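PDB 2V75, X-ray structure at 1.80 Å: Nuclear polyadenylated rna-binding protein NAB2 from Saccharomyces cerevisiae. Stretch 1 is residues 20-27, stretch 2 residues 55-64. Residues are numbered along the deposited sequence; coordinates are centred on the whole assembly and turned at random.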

# COMPACT_ATOMS: atom_id res chain seq x y z
N GLY A 20 0.11 6.92 -7.94
CA GLY A 20 -0.38 8.31 -7.86
C GLY A 20 0.60 9.24 -7.15
O GLY A 20 0.37 10.45 -7.05
N ILE A 21 1.71 8.67 -6.72
CA ILE A 21 2.72 9.44 -5.97
C ILE A 21 3.69 10.16 -6.91
O ILE A 21 4.42 9.53 -7.69
CB ILE A 21 3.54 8.52 -5.03
CG1 ILE A 21 2.60 7.87 -4.03
CG2 ILE A 21 4.75 9.28 -4.46
CD1 ILE A 21 3.26 6.79 -3.17
N PRO A 22 3.70 11.49 -6.83
CA PRO A 22 4.61 12.19 -7.71
C PRO A 22 6.04 11.81 -7.41
O PRO A 22 6.41 11.69 -6.25
CB PRO A 22 4.34 13.68 -7.41
CG PRO A 22 2.98 13.71 -6.75
CD PRO A 22 2.92 12.41 -5.98
N ASN A 23 6.83 11.63 -8.46
CA ASN A 23 8.26 11.34 -8.33
C ASN A 23 8.57 9.98 -7.75
O ASN A 23 9.64 9.79 -7.21
CB ASN A 23 8.97 12.36 -7.45
CG ASN A 23 9.00 13.73 -8.05
OD1 ASN A 23 8.24 14.61 -7.65
ND2 ASN A 23 9.87 13.93 -9.04
N PHE A 24 7.62 9.06 -7.80
CA PHE A 24 7.89 7.73 -7.29
C PHE A 24 8.61 6.90 -8.35
O PHE A 24 8.01 6.56 -9.37
CB PHE A 24 6.59 7.06 -6.91
CG PHE A 24 6.78 5.79 -6.17
CD1 PHE A 24 6.96 5.78 -4.81
CD2 PHE A 24 6.80 4.59 -6.85
CE1 PHE A 24 7.16 4.61 -4.14
CE2 PHE A 24 7.01 3.43 -6.20
CZ PHE A 24 7.19 3.43 -4.86
N ASN A 25 9.87 6.57 -8.08
CA ASN A 25 10.73 5.98 -9.12
C ASN A 25 10.92 4.45 -9.06
O ASN A 25 11.49 3.84 -9.97
CB ASN A 25 12.09 6.71 -9.14
CG ASN A 25 13.18 5.99 -8.36
OD1 ASN A 25 13.02 5.65 -7.19
ND2 ASN A 25 14.33 5.79 -9.00
N GLU A 26 10.38 3.84 -8.01
CA GLU A 26 10.70 2.46 -7.68
C GLU A 26 9.77 1.49 -8.42
O GLU A 26 8.74 1.87 -8.94
CB GLU A 26 10.57 2.31 -6.16
CG GLU A 26 11.44 3.29 -5.36
CD GLU A 26 12.85 2.75 -5.14
OE1 GLU A 26 13.28 1.88 -5.94
OE2 GLU A 26 13.50 3.19 -4.17
N ASP A 27 10.13 0.21 -8.44
CA ASP A 27 9.33 -0.80 -9.13
C ASP A 27 8.04 -0.94 -8.34
O ASP A 27 8.06 -1.44 -7.20
CB ASP A 27 10.18 -2.07 -9.14
CG ASP A 27 9.53 -3.24 -9.82
OD1 ASP A 27 8.29 -3.40 -9.79
OD2 ASP A 27 10.28 -4.06 -10.37
N LEU A 55 14.39 -0.11 2.91
CA LEU A 55 14.58 -0.53 1.53
C LEU A 55 14.62 0.57 0.45
O LEU A 55 15.25 0.40 -0.60
CB LEU A 55 13.48 -1.51 1.16
CG LEU A 55 13.93 -2.97 1.33
CD1 LEU A 55 14.07 -3.31 2.81
CD2 LEU A 55 12.90 -3.83 0.64
N PHE A 56 13.95 1.67 0.70
CA PHE A 56 13.69 2.67 -0.33
C PHE A 56 13.98 4.07 0.25
O PHE A 56 13.14 4.58 0.96
CB PHE A 56 12.24 2.58 -0.76
CG PHE A 56 11.87 1.18 -1.23
CD1 PHE A 56 12.39 0.69 -2.42
CD2 PHE A 56 11.04 0.39 -0.45
CE1 PHE A 56 12.07 -0.62 -2.86
CE2 PHE A 56 10.74 -0.92 -0.86
CZ PHE A 56 11.27 -1.39 -2.03
N ASP A 57 15.15 4.62 -0.03
CA ASP A 57 15.52 5.97 0.40
C ASP A 57 15.03 7.09 -0.52
O ASP A 57 15.22 8.28 -0.21
CB ASP A 57 17.02 6.05 0.62
CG ASP A 57 17.82 5.62 -0.59
OD1 ASP A 57 17.22 5.41 -1.69
OD2 ASP A 57 19.06 5.47 -0.44
N SER A 58 14.40 6.71 -1.62
CA SER A 58 13.82 7.64 -2.58
C SER A 58 12.39 8.09 -2.23
O SER A 58 11.83 8.95 -2.92
CB SER A 58 13.82 6.95 -3.96
OG SER A 58 13.20 5.65 -3.83
N VAL A 59 11.82 7.50 -1.18
CA VAL A 59 10.46 7.75 -0.72
C VAL A 59 10.52 8.16 0.75
O VAL A 59 11.15 7.49 1.59
CB VAL A 59 9.55 6.52 -0.83
CG1 VAL A 59 7.99 6.98 -0.73
CG2 VAL A 59 9.91 5.76 -2.12
N SER A 60 9.86 9.27 1.04
CA SER A 60 9.84 9.80 2.40
C SER A 60 9.10 8.86 3.34
O SER A 60 8.18 8.12 2.92
CB SER A 60 9.21 11.21 2.44
OG SER A 60 7.84 11.10 2.12
N ARG A 61 9.45 8.92 4.62
CA ARG A 61 8.69 8.15 5.61
C ARG A 61 7.24 8.63 5.68
O ARG A 61 6.32 7.82 5.80
CB ARG A 61 9.41 8.19 6.96
CG ARG A 61 8.69 7.57 8.03
CD ARG A 61 9.54 7.51 9.35
NE ARG A 61 8.87 6.51 10.15
CZ ARG A 61 9.31 5.29 10.44
NH1 ARG A 61 10.53 4.86 10.14
NH2 ARG A 61 8.48 4.52 11.15
N ASP A 62 7.01 9.93 5.55
CA ASP A 62 5.64 10.43 5.54
C ASP A 62 4.84 9.78 4.41
O ASP A 62 3.73 9.28 4.60
CB ASP A 62 5.61 11.95 5.37
CG ASP A 62 4.21 12.50 5.51
OD1 ASP A 62 3.70 12.52 6.64
OD2 ASP A 62 3.66 12.88 4.48
N THR A 63 5.40 9.76 3.20
CA THR A 63 4.72 9.12 2.07
C THR A 63 4.53 7.62 2.27
O THR A 63 3.41 7.08 2.05
CB THR A 63 5.47 9.42 0.76
OG1 THR A 63 5.32 10.81 0.53
CG2 THR A 63 4.90 8.59 -0.45
N LEU A 64 5.54 6.95 2.79
CA LEU A 64 5.42 5.52 3.06
C LEU A 64 4.30 5.27 4.06
O LEU A 64 3.52 4.33 3.93
CB LEU A 64 6.72 4.89 3.59
CG LEU A 64 7.83 4.83 2.52
CD1 LEU A 64 9.17 4.52 3.19
CD2 LEU A 64 7.44 3.77 1.48
O HOH W 1 11.70 9.97 -5.76
O HOH W 2 10.66 7.28 -5.28

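How do the backbones lie? Stretch 1 has no regular helix or strand, but a type II beta turn runs from I21 to F24, closed by F24 N donating to I21 O at 3.2 Å. Stretch 2 passes from loop into a helix at R61; S60 caps it, its OG accepting from T63 N at 3.0 Å. The two stretches run past each other with I21 near T63, F24 near V59 and N25 near S58.

What supplies the polar link? The CA-to-CB bond of E26 points toward stretch 2, and S58 OG donates to E26 OE2 at 2.5 Å, a short bond suited to a small hydroxyl meeting a carboxylate. The same E26 OE2 lies 3.2 Å from F56 CD1, at the edge of the ring, where the polarised C-H groups of an aromatic suit a carboxylate oxygen.

Where do apolar groups meet? F24 CE1 approaches V59 CG2 to 3.6 Å, the ring swinging nearer although its CA-to-CB bond points sideways. Farther along, I21 CD1 meets T63 CG2 at 3.7 Å; threonine offers a methyl here. The contact buries 305 Å² between the stretches, both sides summed, with E26 covered most on its side and S58 most on the other.

What do waters add? Water 2 accepts from N25 N at 3.0 Å and lies 3.1 Å from S58 O, a weak hydrogen bond for which other acceptors compete, bridging the two backbones without direct contact between them.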